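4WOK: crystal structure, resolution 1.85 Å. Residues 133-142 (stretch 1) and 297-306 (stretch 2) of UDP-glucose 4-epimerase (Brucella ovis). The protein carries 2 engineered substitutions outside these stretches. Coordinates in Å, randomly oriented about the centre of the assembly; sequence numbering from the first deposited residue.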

# COMPACT_ATOMS: atom_id res chain seq x y z
N VAL A 133 -7.79 15.09 7.42
CA VAL A 133 -8.76 15.84 6.62
C VAL A 133 -8.08 17.00 5.90
O VAL A 133 -7.48 17.86 6.54
CB VAL A 133 -9.92 16.37 7.48
N PRO A 134 -8.17 17.02 4.56
CA PRO A 134 -7.47 18.01 3.73
C PRO A 134 -8.24 19.30 3.54
O PRO A 134 -9.42 19.38 3.90
CB PRO A 134 -7.33 17.28 2.39
CG PRO A 134 -8.57 16.47 2.32
CD PRO A 134 -8.90 16.05 3.74
N SER A 135 -7.59 20.29 2.95
CA SER A 135 -8.19 21.59 2.71
C SER A 135 -8.68 21.72 1.28
O SER A 135 -9.68 22.39 1.01
CB SER A 135 -7.20 22.71 3.03
OG SER A 135 -6.76 22.62 4.37
N ARG A 136 -7.98 21.08 0.35
CA ARG A 136 -8.37 21.12 -1.05
C ARG A 136 -8.26 19.75 -1.70
O ARG A 136 -7.50 18.89 -1.25
CB ARG A 136 -7.51 22.13 -1.82
N LEU A 137 -9.02 19.55 -2.77
CA LEU A 137 -8.98 18.30 -3.52
C LEU A 137 -8.62 18.57 -4.97
O LEU A 137 -9.14 19.50 -5.58
CB LEU A 137 -10.32 17.57 -3.42
CG LEU A 137 -10.65 16.98 -2.05
CD1 LEU A 137 -12.14 16.73 -1.94
CD2 LEU A 137 -9.86 15.70 -1.81
N PRO A 138 -7.73 17.75 -5.54
CA PRO A 138 -7.09 16.58 -4.91
C PRO A 138 -5.99 16.98 -3.92
O PRO A 138 -5.60 18.14 -3.87
CB PRO A 138 -6.50 15.83 -6.10
CG PRO A 138 -6.25 16.88 -7.13
CD PRO A 138 -7.32 17.91 -6.95
N ILE A 139 -5.53 16.01 -3.13
CA ILE A 139 -4.58 16.30 -2.06
C ILE A 139 -3.15 16.34 -2.56
O ILE A 139 -2.61 15.32 -2.98
CB ILE A 139 -4.69 15.25 -0.93
CG1 ILE A 139 -6.16 15.08 -0.50
CG2 ILE A 139 -3.80 15.63 0.24
CD1 ILE A 139 -6.36 13.98 0.53
N GLY A 140 -2.53 17.52 -2.53
CA GLY A 140 -1.15 17.67 -2.94
C GLY A 140 -0.22 17.36 -1.78
O GLY A 140 -0.66 17.32 -0.63
N GLU A 141 1.06 17.14 -2.07
CA GLU A 141 2.02 16.79 -1.02
C GLU A 141 2.27 17.96 -0.08
O GLU A 141 2.80 17.78 1.02
CB GLU A 141 3.33 16.31 -1.63
CG GLU A 141 3.25 14.98 -2.35
CD GLU A 141 2.77 15.10 -3.79
OE1 GLU A 141 2.41 16.22 -4.21
OE2 GLU A 141 2.77 14.08 -4.50
N GLY A 142 1.89 19.16 -0.51
CA GLY A 142 2.06 20.35 0.30
C GLY A 142 1.02 20.44 1.40
O GLY A 142 1.17 21.21 2.34
N PRO A 297 -16.78 13.31 2.22
CA PRO A 297 -17.49 12.83 1.03
C PRO A 297 -16.52 12.31 -0.02
O PRO A 297 -16.86 11.41 -0.79
CB PRO A 297 -18.22 14.08 0.51
CG PRO A 297 -18.08 15.11 1.61
CD PRO A 297 -16.83 14.77 2.32
N ALA A 298 -15.32 12.88 -0.05
CA ALA A 298 -14.37 12.54 -1.10
C ALA A 298 -12.94 12.71 -0.63
O ALA A 298 -12.58 13.72 -0.01
CB ALA A 298 -14.62 13.39 -2.35
N LEU A 299 -12.13 11.70 -0.92
CA LEU A 299 -10.69 11.75 -0.65
C LEU A 299 -9.94 11.11 -1.82
O LEU A 299 -10.18 9.96 -2.16
CB LEU A 299 -10.35 11.01 0.65
CG LEU A 299 -10.92 11.52 1.97
CD1 LEU A 299 -10.62 10.52 3.08
CD2 LEU A 299 -10.35 12.89 2.31
N TYR A 300 -9.04 11.87 -2.43
CA TYR A 300 -8.17 11.31 -3.45
C TYR A 300 -6.95 12.21 -3.63
O TYR A 300 -6.99 13.40 -3.32
CB TYR A 300 -8.92 11.13 -4.78
CG TYR A 300 -9.63 12.36 -5.29
CD1 TYR A 300 -10.89 12.70 -4.81
CD2 TYR A 300 -9.05 13.17 -6.25
CE1 TYR A 300 -11.55 13.82 -5.27
CE2 TYR A 300 -9.70 14.30 -6.72
CZ TYR A 300 -10.95 14.62 -6.23
OH TYR A 300 -11.60 15.74 -6.69
N ALA A 301 -5.87 11.62 -4.11
CA ALA A 301 -4.57 12.26 -4.13
C ALA A 301 -4.23 12.91 -5.46
O ALA A 301 -4.68 12.46 -6.51
CB ALA A 301 -3.49 11.25 -3.76
N ASP A 302 -3.42 13.96 -5.40
CA ASP A 302 -2.88 14.62 -6.58
C ASP A 302 -1.60 13.91 -7.02
O ASP A 302 -0.61 13.91 -6.29
CB ASP A 302 -2.61 16.09 -6.28
CG ASP A 302 -2.29 16.91 -7.52
OD1 ASP A 302 -2.09 16.31 -8.60
OD2 ASP A 302 -2.24 18.15 -7.40
N PRO A 303 -1.61 13.29 -8.21
CA PRO A 303 -0.49 12.47 -8.68
C PRO A 303 0.55 13.23 -9.52
O PRO A 303 1.43 12.58 -10.11
CB PRO A 303 -1.18 11.42 -9.54
CG PRO A 303 -2.31 12.20 -10.17
CD PRO A 303 -2.75 13.23 -9.15
N ALA A 304 0.45 14.55 -9.58
CA ALA A 304 1.30 15.33 -10.49
C ALA A 304 2.78 15.27 -10.12
O ALA A 304 3.63 15.16 -11.00
CB ALA A 304 0.83 16.78 -10.53
N LEU A 305 3.10 15.34 -8.82
CA LEU A 305 4.49 15.36 -8.40
C LEU A 305 5.21 14.06 -8.74
O LEU A 305 6.36 14.08 -9.18
CB LEU A 305 4.60 15.63 -6.90
CG LEU A 305 6.04 15.91 -6.45
CD1 LEU A 305 6.62 17.12 -7.21
CD2 LEU A 305 6.13 16.11 -4.93
N ALA A 306 4.54 12.93 -8.55
CA ALA A 306 5.09 11.64 -8.94
C ALA A 306 5.36 11.57 -10.44
O ALA A 306 6.36 10.99 -10.87
CB ALA A 306 4.16 10.51 -8.51
O HOH W 1 2.31 12.66 -6.96
O HOH W 2 1.27 15.71 -6.95

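Two backbone hydrogen bonds pin these segments together, and both belong to Ile139. Its N donates to Tyr300 O at 3.0 Å, and its O accepts from Asp302 N at 2.9 Å, each with a nearly straight N-H...O angle. The pair brackets Ala301 and makes a single beta bridge, Ile139 CA lying 4.5 Å from Ala301 CA. Ala301 turns its CB away from the other stretch. Pro138 precedes the bridge, joined to Leu137 by a cis peptide bond.

The second polar layer runs through water at the start of the helix that begins at Ala304. Glu141 points its CB sideways, but its m rotamer at chi1 and p at chi2 bring the carboxylate nearer stretch 2. Water 2 lies 3.0 Å from Glu141 OE1 and 2.7 Å from Asp302 O, both acceptors within its reach, and accepts from Leu305 N (2.6 Å). Water 1 lies 2.9 Å from Glu141 OE2, an acceptor within its reach, and accepts from Ala306 N at 2.8 Å. Amides in the first turn of a helix lack partners within it, so an acidic side chain with two oxygens suits this place: it reaches two of them through water. Within stretch 2, Asp302 OD1 accepts a hydrogen bond from Ala304 N at 3.2 Å, while Pro303 takes the N-cap position. The side chain of Leu305 lies against the same carboxylate, Glu141 OE2 being 3.4 Å from Leu305 CB.

Around this polar frame the packing is apolar. Tyr300 uses the p rotamer to bring its ring to Leu137 and Pro138: Pro138 CB is 3.6 Å from Tyr300 CE2, and Leu137 CB is 4.1 Å from Tyr300 CZ, both approaching obliquely. Pro138 also meets Asp302, with CG 3.8 Å from Asp302 CB, so one compact ring serves two neighbours. Leu137 reaches onward along the other stretch, placing CD1 4.2 Å from Ala298 CB and CD2 4.2 Å from Leu299 CA; the small alanine offers a methyl group to that contact. Farther out, Pro134 CD touches Leu299 CD2 at 3.8 Å. Gly140 passes close to Asp302, its CA 4.0 Å from Asp302 CB, although there would be room for a CB.

Together the stretches bury 570 Å². One cost remains: Tyr300 N is buried by the contact without a partner. The rule to read here is economical: one bridging residue fixes the register, a carboxylate and two waters tie in the helix start, and prolines, leucines and a tyrosine ring supply the packing.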